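Local coordinates for protein methoxy mycolic acid synthase 2 (Mycobacterium tuberculosis, PDB 1TPY) that converts a double bond of mycolic acids into a cis-cyclopropane ring, using S-adenosyl-L-methionine as the donor of the methylene group, at residues A[5-10]-A[122-127]; A[150-155]-A[216-221]; A[180-185]-A[273-278]. All coordinates share one frame; numbering follows the deposited sequence.

Contact 1 of 3, residues A[5-10]-A[122-127]; sequences LTPHFE and GWEQFN. With SAH (S-adenosyl-L-homocysteine), chain C.
E124, whose CB and CG pack against L5 and P7, has its carboxylate gripped at both oxygens. E124 OE2 forms a salt bridge with R146 and accepts a hydrogen bond from a water 2.9 Å away, which in turn accepts one from H8 N and so ties the two segments together. E124 OE1 accepts a nearly straight bond (172°) from the adenine N6 of S-adenosyl-L-homocysteine at 3.0 Å. Chi1 of 38° sets E124 CG between backbone N and carbonyl carbon, the bend at chi2 turns the chain, and OE1 lies 2.9 Å above the W123 ring plane, toward its rim. W123 N completes the reading of the adenine edge with a more bent bond to N1, 3.2 Å long. P7 CG packs against E124 CG at 3.4 Å, while L5 CD1 meets E124 CB at 3.5 Å, those two side chains running alongside in opposite senses. Thus the segment leading into helix 9-16 lies beside the adenine end of the cofactor pocket, with E124 between, on the loop between strands 116-120 and 132-136; helix 147-157 meets L5 and W123 through D149, and P7 and F9 lean on L95 after strand 89-94.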
loop_
_atom_site.group_PDB
_atom_site.type_symbol
_atom_site.label_atom_id
_atom_site.label_comp_id
_atom_site.label_asym_id
_atom_site.label_seq_id
_atom_site.Cartn_x
_atom_site.Cartn_y
_atom_site.Cartn_z
ATOM N N LEU A 5 -5.605 -16.460 13.388
ATOM C CA LEU A 5 -5.180 -15.372 12.525
ATOM C C LEU A 5 -5.941 -15.414 11.212
ATOM O O LEU A 5 -5.390 -15.696 10.151
ATOM C CB LEU A 5 -3.655 -15.377 12.297
ATOM C CG LEU A 5 -2.815 -16.610 11.945
ATOM C CD1 LEU A 5 -3.132 -17.136 10.548
ATOM C CD2 LEU A 5 -1.345 -16.201 12.030
ATOM N N THR A 6 -7.242 -15.173 11.303
ATOM C CA THR A 6 -8.064 -15.129 10.115
ATOM C C THR A 6 -8.118 -13.645 9.759
ATOM O O THR A 6 -8.332 -12.791 10.625
ATOM C CB THR A 6 -9.475 -15.720 10.366
ATOM O OG1 THR A 6 -10.004 -15.229 11.598
ATOM C CG2 THR A 6 -9.404 -17.246 10.429
ATOM N N PRO A 7 -7.868 -13.317 8.482
ATOM C CA PRO A 7 -7.864 -11.952 7.949
ATOM C C PRO A 7 -8.995 -11.040 8.422
ATOM O O PRO A 7 -10.117 -11.489 8.673
ATOM C CB PRO A 7 -7.897 -12.182 6.443
ATOM C CG PRO A 7 -7.068 -13.415 6.295
ATOM C CD PRO A 7 -7.591 -14.293 7.411
ATOM N N HIS A 8 -8.687 -9.753 8.551
ATOM C CA HIS A 8 -9.684 -8.769 8.964
ATOM C C HIS A 8 -10.414 -8.278 7.712
ATOM O O HIS A 8 -10.277 -7.115 7.313
ATOM C CB HIS A 8 -9.004 -7.592 9.668
ATOM C CG HIS A 8 -8.343 -7.962 10.960
ATOM N ND1 HIS A 8 -7.019 -7.686 11.227
ATOM C CD2 HIS A 8 -8.833 -8.562 12.070
ATOM C CE1 HIS A 8 -6.723 -8.097 12.446
ATOM N NE2 HIS A 8 -7.807 -8.632 12.980
ATOM N N PHE A 9 -11.181 -9.172 7.090
ATOM C CA PHE A 9 -11.916 -8.835 5.870
ATOM C C PHE A 9 -12.836 -7.625 5.996
ATOM O O PHE A 9 -12.776 -6.711 5.179
ATOM C CB PHE A 9 -12.743 -10.032 5.383
ATOM C CG PHE A 9 -11.911 -11.178 4.865
ATOM C CD1 PHE A 9 -11.570 -12.240 5.695
ATOM C CD2 PHE A 9 -11.456 -11.182 3.550
ATOM C CE1 PHE A 9 -10.789 -13.286 5.225
ATOM C CE2 PHE A 9 -10.674 -12.226 3.072
ATOM C CZ PHE A 9 -10.339 -13.281 3.912
ATOM N N GLU A 10 -13.688 -7.620 7.012
ATOM C CA GLU A 10 -14.633 -6.524 7.202
ATOM C C GLU A 10 -13.994 -5.133 7.248
ATOM O O GLU A 10 -14.384 -4.249 6.486
ATOM C CB GLU A 10 -15.465 -6.761 8.472
ATOM C CG GLU A 10 -16.641 -5.793 8.625
ATOM C CD GLU A 10 -17.557 -6.147 9.791
ATOM O OE1 GLU A 10 -18.070 -7.292 9.825
ATOM O OE2 GLU A 10 -17.767 -5.281 10.670
ATOM N N GLY A 122 -5.782 -13.339 2.860
ATOM C CA GLY A 122 -4.728 -12.555 3.469
ATOM C C GLY A 122 -3.432 -13.332 3.405
ATOM O O GLY A 122 -3.422 -14.497 3.004
ATOM N N TRP A 123 -2.330 -12.694 3.772
ATOM C CA TRP A 123 -1.056 -13.393 3.771
ATOM C C TRP A 123 -1.170 -14.501 4.812
ATOM O O TRP A 123 -0.595 -15.576 4.650
ATOM C CB TRP A 123 0.095 -12.456 4.162
ATOM C CG TRP A 123 -0.145 -11.708 5.439
ATOM C CD1 TRP A 123 -0.731 -10.484 5.572
ATOM C CD2 TRP A 123 0.143 -12.160 6.769
ATOM N NE1 TRP A 123 -0.830 -10.145 6.902
ATOM C CE2 TRP A 123 -0.301 -11.157 7.657
ATOM C CE3 TRP A 123 0.730 -13.317 7.296
ATOM C CZ2 TRP A 123 -0.176 -11.275 9.044
ATOM C CZ3 TRP A 123 0.854 -13.435 8.675
ATOM C CH2 TRP A 123 0.404 -12.422 9.530
ATOM N N GLU A 124 -1.921 -14.242 5.877
ATOM C CA GLU A 124 -2.056 -15.243 6.922
ATOM C C GLU A 124 -2.628 -16.571 6.417
ATOM O O GLU A 124 -2.481 -17.603 7.064
ATOM C CB GLU A 124 -2.872 -14.698 8.116
ATOM C CG GLU A 124 -4.056 -13.789 7.816
ATOM C CD GLU A 124 -3.683 -12.316 7.618
ATOM O OE1 GLU A 124 -3.198 -11.960 6.523
ATOM O OE2 GLU A 124 -3.882 -11.513 8.555
ATOM N N GLN A 125 -3.243 -16.547 5.242
ATOM C CA GLN A 125 -3.822 -17.750 4.654
ATOM C C GLN A 125 -2.978 -18.276 3.497
ATOM O O GLN A 125 -3.333 -19.271 2.866
ATOM C CB GLN A 125 -5.237 -17.459 4.150
ATOM C CG GLN A 125 -6.250 -17.163 5.249
ATOM C CD GLN A 125 -7.550 -16.598 4.702
ATOM O OE1 GLN A 125 -8.631 -16.917 5.193
ATOM N NE2 GLN A 125 -7.449 -15.742 3.693
ATOM N N PHE A 126 -1.861 -17.612 3.229
ATOM C CA PHE A 126 -0.977 -18.004 2.136
ATOM C C PHE A 126 0.305 -18.659 2.662
ATOM O O PHE A 126 0.965 -18.112 3.546
ATOM C CB PHE A 126 -0.621 -16.769 1.313
ATOM C CG PHE A 126 -0.061 -17.081 -0.036
ATOM C CD1 PHE A 126 -0.895 -17.491 -1.070
ATOM C CD2 PHE A 126 1.306 -16.969 -0.276
ATOM C CE1 PHE A 126 -0.376 -17.783 -2.330
ATOM C CE2 PHE A 126 1.835 -17.260 -1.525
ATOM C CZ PHE A 126 0.991 -17.667 -2.556
ATOM N N ASN A 127 0.654 -19.824 2.116
ATOM C CA ASN A 127 1.850 -20.547 2.546
ATOM C C ASN A 127 2.665 -21.123 1.395
ATOM O O ASN A 127 3.535 -21.964 1.609
ATOM C CB ASN A 127 1.471 -21.691 3.495
ATOM C CG ASN A 127 0.856 -21.195 4.785
ATOM O OD1 ASN A 127 -0.359 -21.011 4.885
ATOM N ND2 ASN A 127 1.696 -20.958 5.778
HETATM N N SAH C . -0.629 -2.457 -3.129
HETATM C CA SAH C . -1.676 -1.717 -3.833
HETATM C CB SAH C . -2.942 -1.537 -2.957
HETATM C CG SAH C . -2.782 -0.854 -1.598
HETATM S SD SAH C . -4.344 -0.697 -0.690
HETATM C C SAH C . -1.165 -0.349 -4.288
HETATM O O SAH C . -0.051 0.027 -3.880
HETATM O OXT SAH C . -1.887 0.338 -5.034
HETATM C "C5'" SAH C . -4.126 -1.887 0.659
HETATM C "C4'" SAH C . -4.163 -3.326 0.123
HETATM O "O4'" SAH C . -3.652 -4.295 1.071
HETATM C "C3'" SAH C . -5.567 -3.800 -0.249
HETATM O "O3'" SAH C . -5.503 -4.520 -1.493
HETATM C "C2'" SAH C . -5.953 -4.692 0.895
HETATM O "O2'" SAH C . -6.981 -5.625 0.518
HETATM C "C1'" SAH C . -4.639 -5.326 1.219
HETATM N N9 SAH C . -4.557 -5.964 2.598
HETATM C C8 SAH C . -4.805 -5.467 3.838
HETATM N N7 SAH C . -4.634 -6.278 4.833
HETATM C C5 SAH C . -4.225 -7.451 4.189
HETATM C C6 SAH C . -3.863 -8.746 4.648
HETATM N N6 SAH C . -3.862 -9.079 5.936
HETATM N N1 SAH C . -3.502 -9.686 3.711
HETATM C C2 SAH C . -3.501 -9.358 2.398
HETATM N N3 SAH C . -3.822 -8.177 1.848
HETATM C C4 SAH C . -4.177 -7.259 2.817
HETATM O O HOH W 1 -5.776 -9.286 8.421
#

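Contact 2 of 3, residues A[150-155]-A[216-221]; sequences FFARAH and AKTGFT
H155 and F220 meet as a T-shaped pair: the imidazole edge points at the phenyl face, with ring centroids 5.1 Å apart and planes at 85°. CD2 of H155 is the atom above the F220 face, offset toward the rim. H155 CG stands anti to the backbone N (chi1 -168°), and the imidazole it carries lies against the end of helix 208-218. There one face of the imidazole receives the carbonyl oxygen T218 O, 3.2 Å above its plane and displaced toward the rim. T218 CG2 rests 3.4 Å from H155 CB. The threonine's other branch, OG1, comes within 3.3 Å of F151 CB and is itself hydrogen-bonded to Q214 O one turn back in its own helix. F220 slots its rim against the helix backbone: CE1 approaches F151 O in the plane of the ring at 3.3 Å, and F220 CZ lies 3.5 Å from H155 N. An apolar contact joins F220 CZ to A154 CB at 3.9 Å. The F151 side chain crosses that of F220 at a slant, their nearest approach being CB to CE1. Beneath, F151 and F220 share L285 of strand 278-286, and F151 continues onto L164 and L166 of strand 163-171. G219, with phi 116°, closes helix 208-218 in a Schellman motif and turns the chain into strand 221-227. Helix 147-157 and the end of helix 208-218 thus meet over L285 of a sheet whose 3-2-1-4-5-7-6 strand order is that of the class I SAM-dependent methyltransferases.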
loop_
_atom_site.group_PDB
_atom_site.type_symbol
_atom_site.label_atom_id
_atom_site.label_comp_id
_atom_site.label_asym_id
_atom_site.label_seq_id
_atom_site.Cartn_x
_atom_site.Cartn_y
_atom_site.Cartn_z
ATOM N N PHE A 150 3.622 -11.821 10.438
ATOM C CA PHE A 150 3.751 -11.454 9.026
ATOM C C PHE A 150 5.155 -11.737 8.507
ATOM O O PHE A 150 5.325 -12.427 7.506
ATOM C CB PHE A 150 3.449 -9.974 8.788
ATOM C CG PHE A 150 3.896 -9.486 7.428
ATOM C CD1 PHE A 150 3.257 -9.921 6.271
ATOM C CD2 PHE A 150 4.999 -8.643 7.305
ATOM C CE1 PHE A 150 3.708 -9.532 5.010
ATOM C CE2 PHE A 150 5.459 -8.249 6.053
ATOM C CZ PHE A 150 4.816 -8.692 4.902
ATOM N N PHE A 151 6.160 -11.185 9.182
ATOM C CA PHE A 151 7.540 -11.380 8.766
ATOM C C PHE A 151 7.956 -12.847 8.808
ATOM O O PHE A 151 8.684 -13.313 7.937
ATOM C CB PHE A 151 8.485 -10.537 9.629
ATOM C CG PHE A 151 8.365 -9.059 9.380
ATOM C CD1 PHE A 151 7.901 -8.203 10.377
ATOM C CD2 PHE A 151 8.703 -8.521 8.141
ATOM C CE1 PHE A 151 7.778 -6.837 10.141
ATOM C CE2 PHE A 151 8.580 -7.157 7.899
ATOM C CZ PHE A 151 8.117 -6.313 8.900
ATOM N N ALA A 152 7.483 -13.581 9.809
ATOM C CA ALA A 152 7.826 -14.997 9.916
ATOM C C ALA A 152 7.339 -15.723 8.657
ATOM O O ALA A 152 8.059 -16.546 8.086
ATOM C CB ALA A 152 7.190 -15.608 11.171
ATOM N N ARG A 153 6.122 -15.402 8.221
ATOM C CA ARG A 153 5.546 -16.025 7.029
ATOM C C ARG A 153 6.310 -15.645 5.761
ATOM O O ARG A 153 6.610 -16.494 4.918
ATOM C CB ARG A 153 4.081 -15.611 6.870
ATOM C CG ARG A 153 3.373 -16.332 5.734
ATOM C CD ARG A 153 3.374 -17.835 5.974
ATOM N NE ARG A 153 2.666 -18.174 7.201
ATOM C CZ ARG A 153 1.343 -18.162 7.327
ATOM N NH1 ARG A 153 0.574 -17.834 6.299
ATOM N NH2 ARG A 153 0.789 -18.456 8.490
ATOM N N ALA A 154 6.606 -14.355 5.622
ATOM C CA ALA A 154 7.340 -13.859 4.465
ATOM C C ALA A 154 8.691 -14.547 4.411
ATOM O O ALA A 154 9.157 -14.938 3.344
ATOM C CB ALA A 154 7.529 -12.352 4.574
ATOM N N HIS A 155 9.306 -14.700 5.578
ATOM C CA HIS A 155 10.614 -15.332 5.702
ATOM C C HIS A 155 10.482 -16.819 5.376
ATOM O O HIS A 155 11.354 -17.415 4.743
ATOM C CB HIS A 155 11.133 -15.128 7.134
ATOM C CG HIS A 155 12.582 -15.467 7.319
ATOM N ND1 HIS A 155 13.042 -16.763 7.400
ATOM C CD2 HIS A 155 13.672 -14.673 7.439
ATOM C CE1 HIS A 155 14.353 -16.753 7.563
ATOM N NE2 HIS A 155 14.759 -15.498 7.589
ATOM N N ALA A 216 13.995 -7.785 11.991
ATOM C CA ALA A 216 15.332 -8.254 12.348
ATOM C C ALA A 216 15.226 -9.524 13.181
ATOM O O ALA A 216 16.048 -10.428 13.055
ATOM C CB ALA A 216 16.087 -7.184 13.129
ATOM N N LYS A 217 14.206 -9.580 14.031
ATOM C CA LYS A 217 13.985 -10.738 14.885
ATOM C C LYS A 217 13.743 -11.980 14.040
ATOM O O LYS A 217 14.202 -13.074 14.382
ATOM C CB LYS A 217 12.792 -10.494 15.816
ATOM C CG LYS A 217 13.062 -9.429 16.874
ATOM C CD LYS A 217 11.865 -9.206 17.780
ATOM C CE LYS A 217 12.159 -8.115 18.807
ATOM N NZ LYS A 217 10.942 -7.697 19.558
ATOM N N THR A 218 13.035 -11.796 12.932
ATOM C CA THR A 218 12.711 -12.882 12.020
ATOM C C THR A 218 13.918 -13.343 11.201
ATOM O O THR A 218 13.929 -14.452 10.673
ATOM C CB THR A 218 11.588 -12.461 11.048
ATOM O OG1 THR A 218 10.476 -11.957 11.799
ATOM C CG2 THR A 218 11.127 -13.653 10.219
ATOM N N GLY A 219 14.928 -12.486 11.085
ATOM C CA GLY A 219 16.110 -12.853 10.329
ATOM C C GLY A 219 16.362 -12.022 9.084
ATOM O O GLY A 219 17.284 -12.324 8.320
ATOM N N PHE A 220 15.547 -10.991 8.862
ATOM C CA PHE A 220 15.726 -10.128 7.698
ATOM C C PHE A 220 16.780 -9.066 7.994
ATOM O O PHE A 220 16.921 -8.609 9.129
ATOM C CB PHE A 220 14.429 -9.393 7.314
ATOM C CG PHE A 220 13.347 -10.277 6.748
ATOM C CD1 PHE A 220 12.337 -10.772 7.562
ATOM C CD2 PHE A 220 13.320 -10.583 5.391
ATOM C CE1 PHE A 220 11.306 -11.559 7.032
ATOM C CE2 PHE A 220 12.300 -11.365 4.852
ATOM C CZ PHE A 220 11.289 -11.854 5.674
ATOM N N THR A 221 17.516 -8.683 6.958
ATOM C CA THR A 221 18.529 -7.640 7.061
ATOM C C THR A 221 17.994 -6.447 6.269
ATOM O O THR A 221 17.623 -6.599 5.098
ATOM C CB THR A 221 19.871 -8.071 6.421
ATOM O OG1 THR A 221 20.498 -9.066 7.236
ATOM C CG2 THR A 221 20.806 -6.877 6.278
#

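Contact 3 of 3, residues A[180-185]-A[273-278]; sequences HGLPLT and FRVGYI
Y277 and L182 form the centre of this contact, L182 lying over one face of the phenol. Its CG sits 4.3 Å from the Y277 ring centroid and 24° off the ring normal, a CH-pi contact displaced toward the rim, while L182 CB approaches Y277 CE2 at 3.5 Å. Y277 CG is anti to the carbonyl carbon, beside the backbone N (chi1 -74°), and from there the ring extends beneath L182 toward P183. The branches of L182 divide: CD2 reaches G276 O at 3.3 Å, and CD1 lies 3.9 Å from V275 O. L182 CG packs on V275 CG1 at 3.9 Å. At the far end of the ring the hydroxyl Y277 OH donates to P183 O over 2.6 Å, meeting the carbonyl in its plane, on a lone pair, with a C=O to donor angle of 140°. The P183 side chain runs across the tyrosine at about a right angle, with CD 3.4 Å from Y277 OH. A water 2.8 Å from Y277 OH donates to it and also bonds T185 OG1, which in turn caps helix 186-199 through L188 N. Further out, each segment is shaped by a glycine with positive phi at a helix end. G181 closes helix 174-179 in a Schellman motif and starts the connection to helix 186-199; G276, after helix 256-275, redirects the chain toward strand 278-286. Y277 also touches M177 and L272, and is thereby wedged between helices 174-179 and 256-275. Chemically, the tyrosine works by both its parts. The ring supplies an apolar face for a leucine near the surface, and the hydroxyl, donor to a carbonyl and acceptor from water, holds the phenol end against P183 and joins it through the water to the capped start of the next helix.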
loop_
_atom_site.group_PDB
_atom_site.type_symbol
_atom_site.label_atom_id
_atom_site.label_comp_id
_atom_site.label_asym_id
_atom_site.label_seq_id
_atom_site.Cartn_x
_atom_site.Cartn_y
_atom_site.Cartn_z
ATOM N N HIS A 180 11.353 16.845 16.052
ATOM C CA HIS A 180 11.004 17.668 14.896
ATOM C C HIS A 180 10.147 18.890 15.221
ATOM O O HIS A 180 9.724 19.600 14.316
ATOM C CB HIS A 180 10.286 16.815 13.844
ATOM C CG HIS A 180 11.183 15.860 13.116
ATOM N ND1 HIS A 180 12.128 16.274 12.202
ATOM C CD2 HIS A 180 11.271 14.508 13.158
ATOM C CE1 HIS A 180 12.757 15.221 11.711
ATOM N NE2 HIS A 180 12.256 14.137 12.276
ATOM N N GLY A 181 9.893 19.135 16.502
ATOM C CA GLY A 181 9.084 20.280 16.894
ATOM C C GLY A 181 7.639 20.244 16.412
ATOM O O GLY A 181 7.048 21.288 16.138
ATOM N N LEU A 182 7.073 19.045 16.305
ATOM C CA LEU A 182 5.689 18.852 15.860
ATOM C C LEU A 182 4.798 18.662 17.088
ATOM O O LEU A 182 4.963 17.703 17.828
ATOM C CB LEU A 182 5.605 17.618 14.950
ATOM C CG LEU A 182 5.852 17.753 13.440
ATOM C CD1 LEU A 182 6.799 18.896 13.113
ATOM C CD2 LEU A 182 6.382 16.429 12.921
ATOM N N PRO A 183 3.830 19.569 17.307
ATOM C CA PRO A 183 2.924 19.492 18.464
ATOM C C PRO A 183 1.772 18.490 18.400
ATOM O O PRO A 183 1.218 18.222 17.335
ATOM C CB PRO A 183 2.407 20.919 18.574
ATOM C CG PRO A 183 2.248 21.287 17.119
ATOM C CD PRO A 183 3.571 20.794 16.525
ATOM N N LEU A 184 1.409 17.958 19.563
ATOM C CA LEU A 184 0.298 17.018 19.672
ATOM C C LEU A 184 -0.953 17.872 19.862
ATOM O O LEU A 184 -1.331 18.192 20.983
ATOM C CB LEU A 184 0.493 16.093 20.880
ATOM C CG LEU A 184 1.679 15.125 20.812
ATOM C CD1 LEU A 184 1.928 14.486 22.180
ATOM C CD2 LEU A 184 1.395 14.062 19.758
ATOM N N THR A 185 -1.590 18.233 18.757
ATOM C CA THR A 185 -2.775 19.078 18.791
ATOM C C THR A 185 -4.077 18.296 18.881
ATOM O O THR A 185 -4.130 17.112 18.551
ATOM C CB THR A 185 -2.845 19.950 17.536
ATOM O OG1 THR A 185 -3.074 19.114 16.393
ATOM C CG2 THR A 185 -1.532 20.718 17.350
ATOM N N PHE A 273 1.560 14.592 6.186
ATOM C CA PHE A 273 2.865 14.414 5.546
ATOM C C PHE A 273 3.568 15.749 5.327
ATOM O O PHE A 273 4.788 15.849 5.456
ATOM C CB PHE A 273 2.728 13.690 4.196
ATOM C CG PHE A 273 2.314 12.254 4.314
ATOM C CD1 PHE A 273 0.972 11.896 4.271
ATOM C CD2 PHE A 273 3.268 11.260 4.515
ATOM C CE1 PHE A 273 0.583 10.570 4.431
ATOM C CE2 PHE A 273 2.890 9.936 4.676
ATOM C CZ PHE A 273 1.543 9.590 4.634
ATOM N N ARG A 274 2.795 16.773 4.986
ATOM C CA ARG A 274 3.354 18.094 4.740
ATOM C C ARG A 274 4.019 18.617 6.009
ATOM O O ARG A 274 5.145 19.115 5.970
ATOM C CB ARG A 274 2.252 19.055 4.290
ATOM C CG ARG A 274 2.767 20.382 3.775
ATOM C CD ARG A 274 1.627 21.304 3.392
ATOM N NE ARG A 274 0.784 20.719 2.361
ATOM C CZ ARG A 274 -0.521 20.498 2.496
ATOM N NH1 ARG A 274 -1.203 19.961 1.493
ATOM N NH2 ARG A 274 -1.143 20.810 3.630
ATOM N N VAL A 275 3.314 18.504 7.131
ATOM C CA VAL A 275 3.843 18.947 8.416
ATOM C C VAL A 275 4.977 18.018 8.834
ATOM O O VAL A 275 5.999 18.462 9.349
ATOM C CB VAL A 275 2.755 18.916 9.512
ATOM C CG1 VAL A 275 3.358 19.296 10.865
ATOM C CG2 VAL A 275 1.618 19.873 9.142
ATOM N N GLY A 276 4.784 16.723 8.605
ATOM C CA GLY A 276 5.800 15.750 8.956
ATOM C C GLY A 276 5.401 14.788 10.062
ATOM O O GLY A 276 6.247 14.058 10.574
ATOM N N TYR A 277 4.127 14.776 10.440
ATOM C CA TYR A 277 3.671 13.869 11.492
ATOM C C TYR A 277 3.816 12.421 11.050
ATOM O O TYR A 277 4.116 11.538 11.854
ATOM C CB TYR A 277 2.203 14.127 11.835
ATOM C CG TYR A 277 1.961 15.386 12.628
ATOM C CD1 TYR A 277 1.236 16.441 12.083
ATOM C CD2 TYR A 277 2.457 15.523 13.924
ATOM C CE1 TYR A 277 1.008 17.603 12.800
ATOM C CE2 TYR A 277 2.236 16.685 14.654
ATOM C CZ TYR A 277 1.510 17.721 14.085
ATOM O OH TYR A 277 1.292 18.879 14.787
ATOM N N ILE A 278 3.596 12.195 9.757
ATOM C CA ILE A 278 3.666 10.869 9.168
ATOM C C ILE A 278 4.749 10.821 8.092
ATOM O O ILE A 278 5.096 11.846 7.492
ATOM C CB ILE A 278 2.305 10.500 8.535
ATOM C CG1 ILE A 278 1.192 10.627 9.580
ATOM C CG2 ILE A 278 2.341 9.089 7.994
ATOM C CD1 ILE A 278 1.335 9.687 10.759
HETATM O O HOH W 2 -1.408 19.487 14.220
#

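Contacts 1 and 2 are neighbours, their centres about 17 Å apart, and meet through helix 147-157: R153 of contact 2 probably hydrogen-bonds F126 O and E124 O of contact 1, and F150 sets its ring edge-to-face with W123. The loop that holds the adenine is thus backed by the helix that contact 2 fastens to helix 208-218. Contact 3 lies apart, about 33 Å from contact 1 and about 30 Å from contact 2 between centres. It is probably on the lipid side: F273 lines the pocket in which cetyl-trimethyl-ammonium is bound, and the Y277 side chain is about 10 Å from that of C269, the probable active-site residue. Strand 278-286 links contacts 2 and 3.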